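Local coordinates for TCP pilus virulence regulatory protein (PDB 4MLO), which activates transcription of virulence genes in Vibrio cholerae as an AraC-family regulator, and probably responds to fatty acids such as the palmitoleic acid bound here, at residues A[178-188]-A[213-224]. Sequence-based numbering, arbitrary orientation.
Sequences VKSDITRNWRW and FRELINSIRISY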
ATOM      1  N   VAL A 178     -15.158  -3.315  -6.719  1.00 11.76           N
ATOM      2  CA  VAL A 178     -15.546  -3.536  -5.331  1.00 10.74           C
ATOM      3  C   VAL A 178     -15.581  -2.215  -4.571  1.00 12.58           C
ATOM      4  O   VAL A 178     -16.485  -1.957  -3.754  1.00 12.85           O
ATOM      5  CB  VAL A 178     -14.571  -4.542  -4.688  1.00  9.70           C
ATOM      6  CG1 VAL A 178     -14.813  -4.654  -3.181  1.00 10.35           C
ATOM      7  CG2 VAL A 178     -14.722  -5.909  -5.324  1.00  9.23           C
ATOM      8  N   LYS A 179     -14.584  -1.368  -4.813  1.00 13.88           N
ATOM      9  CA  LYS A 179     -14.468  -0.084  -4.135  1.00 13.34           C
ATOM     10  C   LYS A 179     -15.540   0.895  -4.556  1.00 17.15           C
ATOM     11  O   LYS A 179     -15.735   1.894  -3.861  1.00 17.11           O
ATOM     12  CB  LYS A 179     -13.104   0.532  -4.397  1.00 13.98           C
ATOM     13  CG  LYS A 179     -11.968  -0.197  -3.734  1.00 20.51           C
ATOM     14  CD  LYS A 179     -10.747   0.660  -3.661  1.00 33.20           C
ATOM     15  CE  LYS A 179      -9.955   0.669  -4.925  1.00 32.13           C
ATOM     16  NZ  LYS A 179      -8.563   1.171  -4.662  1.00 25.59           N
ATOM     17  N   SER A 180     -16.216   0.653  -5.687  1.00 14.39           N
ATOM     18  CA  SER A 180     -17.311   1.509  -6.110  1.00 16.64           C
ATOM     19  C   SER A 180     -18.591   1.286  -5.311  1.00 17.58           C
ATOM     20  O   SER A 180     -19.497   2.134  -5.361  1.00 14.96           O
ATOM     21  CB  SER A 180     -17.577   1.284  -7.600  1.00 15.60           C
ATOM     22  OG  SER A 180     -18.330   0.098  -7.875  1.00 17.72           O
ATOM     23  N   ASP A 181     -18.704   0.161  -4.605  1.00 15.19           N
ATOM     24  CA  ASP A 181     -19.866  -0.164  -3.796  1.00 11.03           C
ATOM     25  C   ASP A 181     -19.413  -1.141  -2.722  1.00 12.39           C
ATOM     26  O   ASP A 181     -19.690  -2.332  -2.803  1.00 11.65           O
ATOM     27  CB  ASP A 181     -20.976  -0.736  -4.671  1.00 11.71           C
ATOM     28  CG  ASP A 181     -22.299  -0.782  -3.999  1.00 11.68           C
ATOM     29  OD1 ASP A 181     -22.414  -0.574  -2.769  1.00 13.63           O
ATOM     30  OD2 ASP A 181     -23.287  -1.109  -4.707  1.00 12.99           O
ATOM     31  N   ILE A 182     -18.684  -0.610  -1.738  1.00  9.47           N
ATOM     32  CA  ILE A 182     -17.926  -1.450  -0.815  1.00  8.86           C
ATOM     33  C   ILE A 182     -18.825  -2.344   0.034  1.00 10.69           C
ATOM     34  O   ILE A 182     -18.379  -3.417   0.481  1.00  9.43           O
ATOM     35  CB  ILE A 182     -17.044  -0.531   0.048  1.00  9.90           C
ATOM     36  CG1 ILE A 182     -16.029  -1.322   0.869  1.00 11.43           C
ATOM     37  CG2 ILE A 182     -17.888   0.297   0.997  1.00 13.70           C
ATOM     38  CD1 ILE A 182     -15.003  -2.034   0.011  1.00 14.63           C
ATOM     39  N   THR A 183     -20.098  -1.935   0.286  1.00  9.10           N
ATOM     40  CA  THR A 183     -21.011  -2.690   1.134  1.00  8.56           C
ATOM     41  C   THR A 183     -21.840  -3.693   0.352  1.00  8.68           C
ATOM     42  O   THR A 183     -22.552  -4.479   0.967  1.00 10.21           O
ATOM     43  CB  THR A 183     -21.967  -1.770   1.952  1.00  9.17           C
ATOM     44  OG1 THR A 183     -22.960  -1.152   1.111  1.00  9.62           O
ATOM     45  CG2 THR A 183     -21.230  -0.703   2.680  1.00 10.03           C
ATOM     46  N   ARG A 184     -21.741  -3.684  -0.968  1.00 10.67           N
ATOM     47  CA  ARG A 184     -22.502  -4.645  -1.743  1.00  9.52           C
ATOM     48  C   ARG A 184     -22.116  -6.063  -1.345  1.00  9.19           C
ATOM     49  O   ARG A 184     -20.940  -6.338  -1.022  1.00  9.68           O
ATOM     50  CB  ARG A 184     -22.262  -4.400  -3.232  1.00  8.94           C
ATOM     51  CG  ARG A 184     -23.018  -5.344  -4.154  1.00 10.51           C
ATOM     52  CD  ARG A 184     -22.930  -4.827  -5.582  1.00 13.02           C
ATOM     53  NE  ARG A 184     -23.374  -5.860  -6.509  1.00 12.83           N
ATOM     54  CZ  ARG A 184     -23.410  -5.722  -7.832  1.00 17.40           C
ATOM     55  NH1 ARG A 184     -23.052  -4.581  -8.404  1.00 15.15           N
ATOM     56  NH2 ARG A 184     -23.809  -6.750  -8.575  1.00 16.55           N
ATOM     57  N   ASN A 185     -23.104  -6.974  -1.438  1.00 10.44           N
ATOM     58  CA  ASN A 185     -22.907  -8.377  -1.058  1.00  7.59           C
ATOM     59  C   ASN A 185     -22.261  -9.118  -2.235  1.00 10.45           C
ATOM     60  O   ASN A 185     -22.857  -9.992  -2.883  1.00 13.10           O
ATOM     61  CB  ASN A 185     -24.195  -9.049  -0.586  1.00  9.71           C
ATOM     62  CG  ASN A 185     -24.840  -8.344   0.613  1.00 13.83           C
ATOM     63  OD1 ASN A 185     -26.038  -8.071   0.615  1.00 15.66           O
ATOM     64  ND2 ASN A 185     -24.035  -8.058   1.655  1.00 15.23           N
ATOM     65  N   TRP A 186     -21.023  -8.731  -2.514  1.00 10.20           N
ATOM     66  CA  TRP A 186     -20.295  -9.212  -3.686  1.00  9.26           C
ATOM     67  C   TRP A 186     -20.116 -10.725  -3.651  1.00  8.97           C
ATOM     68  O   TRP A 186     -19.761 -11.314  -2.627  1.00 11.07           O
ATOM     69  CB  TRP A 186     -18.906  -8.579  -3.775  1.00 11.32           C
ATOM     70  CG  TRP A 186     -18.892  -7.119  -3.999  1.00 10.85           C
ATOM     71  CD1 TRP A 186     -18.580  -6.170  -3.084  1.00 10.59           C
ATOM     72  CD2 TRP A 186     -19.179  -6.440  -5.212  1.00  9.73           C
ATOM     73  NE1 TRP A 186     -18.640  -4.910  -3.662  1.00 10.15           N
ATOM     74  CE2 TRP A 186     -19.007  -5.049  -4.967  1.00 10.77           C
ATOM     75  CE3 TRP A 186     -19.588  -6.852  -6.486  1.00 12.28           C
ATOM     76  CZ2 TRP A 186     -19.215  -4.090  -5.936  1.00 12.45           C
ATOM     77  CZ3 TRP A 186     -19.775  -5.896  -7.445  1.00 15.20           C
ATOM     78  CH2 TRP A 186     -19.594  -4.525  -7.161  1.00 14.31           C
ATOM     79  N   ARG A 187     -20.350 -11.339  -4.807  1.00 10.52           N
ATOM     80  CA  ARG A 187     -20.097 -12.747  -5.083  1.00 10.57           C
ATOM     81  C   ARG A 187     -19.347 -12.835  -6.416  1.00 10.18           C
ATOM     82  O   ARG A 187     -19.352 -11.899  -7.215  1.00  9.15           O
ATOM     83  CB  ARG A 187     -21.433 -13.506  -5.218  1.00 15.51           C
ATOM     84  CG  ARG A 187     -22.408 -13.386  -4.059  1.00 25.16           C
ATOM     85  CD  ARG A 187     -23.874 -13.619  -4.535  1.00 33.40           C
ATOM     86  NE  ARG A 187     -24.272 -12.755  -5.665  1.00 43.87           N
ATOM     87  CZ  ARG A 187     -25.465 -12.794  -6.266  1.00 42.42           C
ATOM     88  NH1 ARG A 187     -26.394 -13.635  -5.843  1.00 36.13           N
ATOM     89  NH2 ARG A 187     -25.738 -11.986  -7.283  1.00 32.59           N
ATOM     90  N   TRP A 188     -18.726 -13.987  -6.688  1.00 11.19           N
ATOM     91  CA  TRP A 188     -17.927 -14.101  -7.895  1.00  9.69           C
ATOM     92  C   TRP A 188     -18.754 -13.810  -9.132  1.00 10.69           C
ATOM     93  O   TRP A 188     -18.230 -13.255 -10.097  1.00 10.59           O
ATOM     94  CB  TRP A 188     -17.307 -15.499  -7.987  1.00  8.93           C
ATOM     95  CG  TRP A 188     -15.853 -15.561  -7.768  1.00 10.00           C
ATOM     96  CD1 TRP A 188     -15.197 -16.304  -6.812  1.00  9.09           C
ATOM     97  CD2 TRP A 188     -14.836 -14.949  -8.560  1.00  9.48           C
ATOM     98  NE1 TRP A 188     -13.854 -16.187  -6.974  1.00 10.42           N
ATOM     99  CE2 TRP A 188     -13.592 -15.346  -8.024  1.00 12.13           C
ATOM    100  CE3 TRP A 188     -14.845 -14.114  -9.674  1.00  9.91           C
ATOM    101  CZ2 TRP A 188     -12.387 -14.925  -8.553  1.00 10.29           C
ATOM    102  CZ3 TRP A 188     -13.655 -13.694 -10.205  1.00 11.27           C
ATOM    103  CH2 TRP A 188     -12.414 -14.115  -9.652  1.00 13.45           C
ATOM    104  N   PHE A 213     -12.025 -15.602  -2.508  1.00 10.93           N
ATOM    105  CA  PHE A 213     -12.873 -14.432  -2.752  1.00 10.17           C
ATOM    106  C   PHE A 213     -13.226 -13.701  -1.463  1.00  9.89           C
ATOM    107  O   PHE A 213     -13.097 -12.466  -1.376  1.00 10.18           O
ATOM    108  CB  PHE A 213     -14.151 -14.851  -3.481  1.00 12.71           C
ATOM    109  CG  PHE A 213     -14.968 -13.689  -3.997  1.00 11.33           C
ATOM    110  CD1 PHE A 213     -14.663 -13.114  -5.224  1.00 12.66           C
ATOM    111  CD2 PHE A 213     -16.034 -13.176  -3.258  1.00 14.79           C
ATOM    112  CE1 PHE A 213     -15.417 -12.031  -5.728  1.00 16.17           C
ATOM    113  CE2 PHE A 213     -16.788 -12.103  -3.770  1.00 11.83           C
ATOM    114  CZ  PHE A 213     -16.465 -11.536  -4.977  1.00 15.37           C
ATOM    115  N   ARG A 214     -13.644 -14.451  -0.434  1.00 11.27           N
ATOM    116  CA  ARG A 214     -14.032 -13.814   0.827  1.00 13.52           C
ATOM    117  C   ARG A 214     -12.867 -13.050   1.431  1.00 11.25           C
ATOM    118  O   ARG A 214     -13.061 -11.955   1.982  1.00 10.53           O
ATOM    119  CB  ARG A 214     -14.529 -14.856   1.827  1.00 17.97           C
ATOM    120  CG  ARG A 214     -14.874 -14.233   3.176  1.00 23.82           C
ATOM    121  CD  ARG A 214     -15.481 -15.202   4.184  1.00 39.43           C
ATOM    122  NE  ARG A 214     -14.692 -16.407   4.423  1.00 47.66           N
ATOM    123  CZ  ARG A 214     -13.611 -16.475   5.198  1.00 55.50           C
ATOM    124  NH1 ARG A 214     -13.124 -15.388   5.796  1.00 58.16           N
ATOM    125  NH2 ARG A 214     -12.986 -17.636   5.345  1.00 54.97           N
ATOM    126  N   GLU A 215     -11.662 -13.622   1.379  1.00 12.32           N
ATOM    127  CA  GLU A 215     -10.468 -12.960   1.897  0.50 11.55           C
ATOM    128  C   GLU A 215     -10.146 -11.700   1.103  1.00 11.46           C
ATOM    129  O   GLU A 215      -9.720 -10.691   1.670  1.00 11.87           O
ATOM    130  CB  GLU A 215      -9.264 -13.924   1.893  0.50 14.86           C
ATOM    131  CG  GLU A 215      -9.499 -15.241   2.651  0.50 21.66           C
ATOM    132  CD  GLU A 215      -8.378 -16.273   2.484  0.50 21.54           C
ATOM    133  OE1 GLU A 215      -8.045 -16.697   1.357  0.50 12.51           O
ATOM    134  OE2 GLU A 215      -7.833 -16.711   3.516  0.50 27.52           O
ATOM    135  N   LEU A 216     -10.343 -11.734  -0.228  1.00 10.35           N
ATOM    136  CA  LEU A 216     -10.130 -10.526  -1.008  1.00 11.79           C
ATOM    137  C   LEU A 216     -11.091  -9.418  -0.598  1.00 11.76           C
ATOM    138  O   LEU A 216     -10.675  -8.270  -0.392  1.00 10.39           O
ATOM    139  CB  LEU A 216     -10.316 -10.812  -2.491  1.00 10.54           C
ATOM    140  CG  LEU A 216     -10.229  -9.555  -3.360  1.00 12.91           C
ATOM    141  CD1 LEU A 216      -8.834  -8.962  -3.286  1.00 16.82           C
ATOM    142  CD2 LEU A 216     -10.622  -9.847  -4.791  1.00 18.06           C
ATOM    143  N   ILE A 217     -12.406  -9.718  -0.557  1.00  9.62           N
ATOM    144  CA  ILE A 217     -13.370  -8.663  -0.239  1.00  7.35           C
ATOM    145  C   ILE A 217     -13.102  -8.110   1.149  1.00  8.34           C
ATOM    146  O   ILE A 217     -13.074  -6.893   1.352  1.00  8.30           O
ATOM    147  CB  ILE A 217     -14.813  -9.184  -0.352  1.00 10.11           C
ATOM    148  CG1 ILE A 217     -15.064  -9.763  -1.759  1.00 10.75           C
ATOM    149  CG2 ILE A 217     -15.822  -8.076   0.042  1.00 13.42           C
ATOM    150  CD1 ILE A 217     -14.918  -8.766  -2.901  1.00 11.27           C
ATOM    151  N   ASN A 218     -12.819  -8.987   2.099  1.00  8.82           N
ATOM    152  CA  ASN A 218     -12.545  -8.519   3.449  1.00 10.92           C
ATOM    153  C   ASN A 218     -11.291  -7.645   3.501  1.00 13.17           C
ATOM    154  O   ASN A 218     -11.255  -6.641   4.227  1.00 11.27           O
ATOM    155  CB  ASN A 218     -12.388  -9.717   4.370  1.00  9.01           C
ATOM    156  CG  ASN A 218     -13.717 -10.327   4.799  1.00 12.94           C
ATOM    157  OD1 ASN A 218     -14.766  -9.741   4.640  1.00 17.22           O
ATOM    158  ND2 ASN A 218     -13.643 -11.510   5.381  1.00 15.88           N
ATOM    159  N   SER A 219     -10.272  -7.986   2.716  1.00 11.75           N
ATOM    160  CA  SER A 219      -9.041  -7.199   2.713  0.50  9.75           C
ATOM    161  C   SER A 219      -9.281  -5.798   2.169  1.00  9.01           C
ATOM    162  O   SER A 219      -8.781  -4.821   2.722  1.00 10.22           O
ATOM    163  CB  SER A 219      -7.932  -7.929   1.930  0.50 15.44           C
ATOM    164  OG  SER A 219      -8.033  -7.819   0.511  0.50  4.03           O
ATOM    165  N   ILE A 220     -10.060  -5.670   1.092  1.00  9.26           N
ATOM    166  CA  ILE A 220     -10.388  -4.352   0.554  1.00 10.42           C
ATOM    167  C   ILE A 220     -11.204  -3.551   1.561  1.00  9.10           C
ATOM    168  O   ILE A 220     -10.977  -2.338   1.744  1.00  9.91           O
ATOM    169  CB  ILE A 220     -11.116  -4.508  -0.789  1.00 11.05           C
ATOM    170  CG1 ILE A 220     -10.188  -5.195  -1.808  1.00 10.69           C
ATOM    171  CG2 ILE A 220     -11.634  -3.128  -1.311  1.00 12.71           C
ATOM    172  CD1 ILE A 220     -10.932  -5.607  -3.048  1.00 10.96           C
ATOM    173  N   ARG A 221     -12.124  -4.219   2.271  1.00  8.99           N
ATOM    174  CA  ARG A 221     -12.926  -3.553   3.303  1.00 10.39           C
ATOM    175  C   ARG A 221     -12.076  -3.098   4.486  1.00  9.99           C
ATOM    176  O   ARG A 221     -12.333  -2.037   5.044  1.00 10.05           O
ATOM    177  CB  ARG A 221     -14.052  -4.462   3.776  1.00  9.02           C
ATOM    178  CG  ARG A 221     -15.147  -4.674   2.713  1.00  7.71           C
ATOM    179  CD  ARG A 221     -16.294  -5.554   3.225  1.00 11.35           C
ATOM    180  NE  ARG A 221     -17.414  -5.503   2.265  1.00 10.48           N
ATOM    181  CZ  ARG A 221     -18.315  -6.441   2.069  1.00 12.42           C
ATOM    182  NH1 ARG A 221     -18.305  -7.573   2.744  1.00 10.67           N
ATOM    183  NH2 ARG A 221     -19.253  -6.233   1.128  1.00 11.45           N
ATOM    184  N   ILE A 222     -11.039  -3.851   4.863  1.00  8.11           N
ATOM    185  CA  ILE A 222     -10.173  -3.368   5.951  1.00  8.27           C
ATOM    186  C   ILE A 222      -9.438  -2.109   5.528  1.00 11.77           C
ATOM    187  O   ILE A 222      -9.271  -1.158   6.310  1.00 11.53           O
ATOM    188  CB  ILE A 222      -9.189  -4.471   6.394  1.00  8.74           C
ATOM    189  CG1 ILE A 222      -9.893  -5.609   7.157  1.00 12.84           C
ATOM    190  CG2 ILE A 222      -8.026  -3.912   7.281  1.00 12.36           C
ATOM    191  CD1 ILE A 222     -10.641  -5.201   8.425  1.00 10.34           C
ATOM    192  N   SER A 223      -8.934  -2.087   4.310  1.00  9.41           N
ATOM    193  CA  SER A 223      -8.212  -0.902   3.897  0.50 11.18           C
ATOM    194  C   SER A 223      -9.152   0.294   3.776  1.00 11.22           C
ATOM    195  O   SER A 223      -8.747   1.419   4.069  1.00 13.62           O
ATOM    196  CB  SER A 223      -7.440  -1.216   2.626  0.50 13.61           C
ATOM    197  OG  SER A 223      -6.412  -2.153   2.949  0.50 13.69           O
ATOM    198  N   TYR A 224     -10.427   0.067   3.438  1.00 11.64           N
ATOM    199  CA  TYR A 224     -11.417   1.134   3.498  1.00  8.85           C
ATOM    200  C   TYR A 224     -11.593   1.649   4.926  1.00 12.64           C
ATOM    201  O   TYR A 224     -11.616   2.870   5.161  1.00 12.15           O
ATOM    202  CB  TYR A 224     -12.726   0.608   2.888  1.00  9.31           C
ATOM    203  CG  TYR A 224     -13.819   1.617   2.656  1.00 13.20           C
ATOM    204  CD1 TYR A 224     -14.708   1.932   3.638  1.00 14.41           C
ATOM    205  CD2 TYR A 224     -14.026   2.153   1.386  1.00 23.67           C
ATOM    206  CE1 TYR A 224     -15.750   2.840   3.420  1.00 16.31           C
ATOM    207  CE2 TYR A 224     -15.067   3.071   1.169  1.00 19.25           C
ATOM    208  CZ  TYR A 224     -15.902   3.413   2.218  1.00 26.53           C
ATOM    209  OH  TYR A 224     -16.961   4.307   2.052  1.00 36.09           O
TER
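Ile-182 CD1 packs against Ile-220 CG2 at 3.8 Å. Val-178 sits beside this pair, with CG1 against CG2 and CD1 of Ile-220 and CG2 reaching Ile-217 CD1. With chi1 at -56°, CG1 of Ile-217 lies beside its backbone N, and its CD1 touches both Val-178 CG2 and Trp-186 CB. On the other flank, Ile-182 CG2 makes a CH-pi contact with a face of Tyr-224, 4.0 Å from the ring centroid. Toward the start of helix 213-230, the Phe-213 ring meets the indole of Trp-188. Their planes are inclined at 38°, and Phe-213 CD1 lies over one indole face. The Phe-213 edge also reaches the backbone, with CE2 3.3 Å from Trp-186 O.

The contact belongs to the helical C-terminal part of this AraC-family protein, whose helix-turn-helix motifs typically bind DNA. It joins the end of helix 170-180, the following turn and the start of helix 188-195 to helix 213-230. Trp-186 is held against that turn, with NE1 hydrogen-bonded to Asp-181 O at 2.9 Å, from above the carbonyl plane. Val-178 CA and Arg-184 CD cover opposite faces of its indole.

At the polar edge, the Arg-221 chain runs antiparallel to the Ile-182 side chain, its CG against Ile-182 CD1. Its NE and NH2 both donate to Ile-182 O, which lies in the guanidinium plane. The NE bond is 2.9 Å long, with an N-H...O angle of 156°. Ile-217 CG2 packs against one guanidinium face, over its centre.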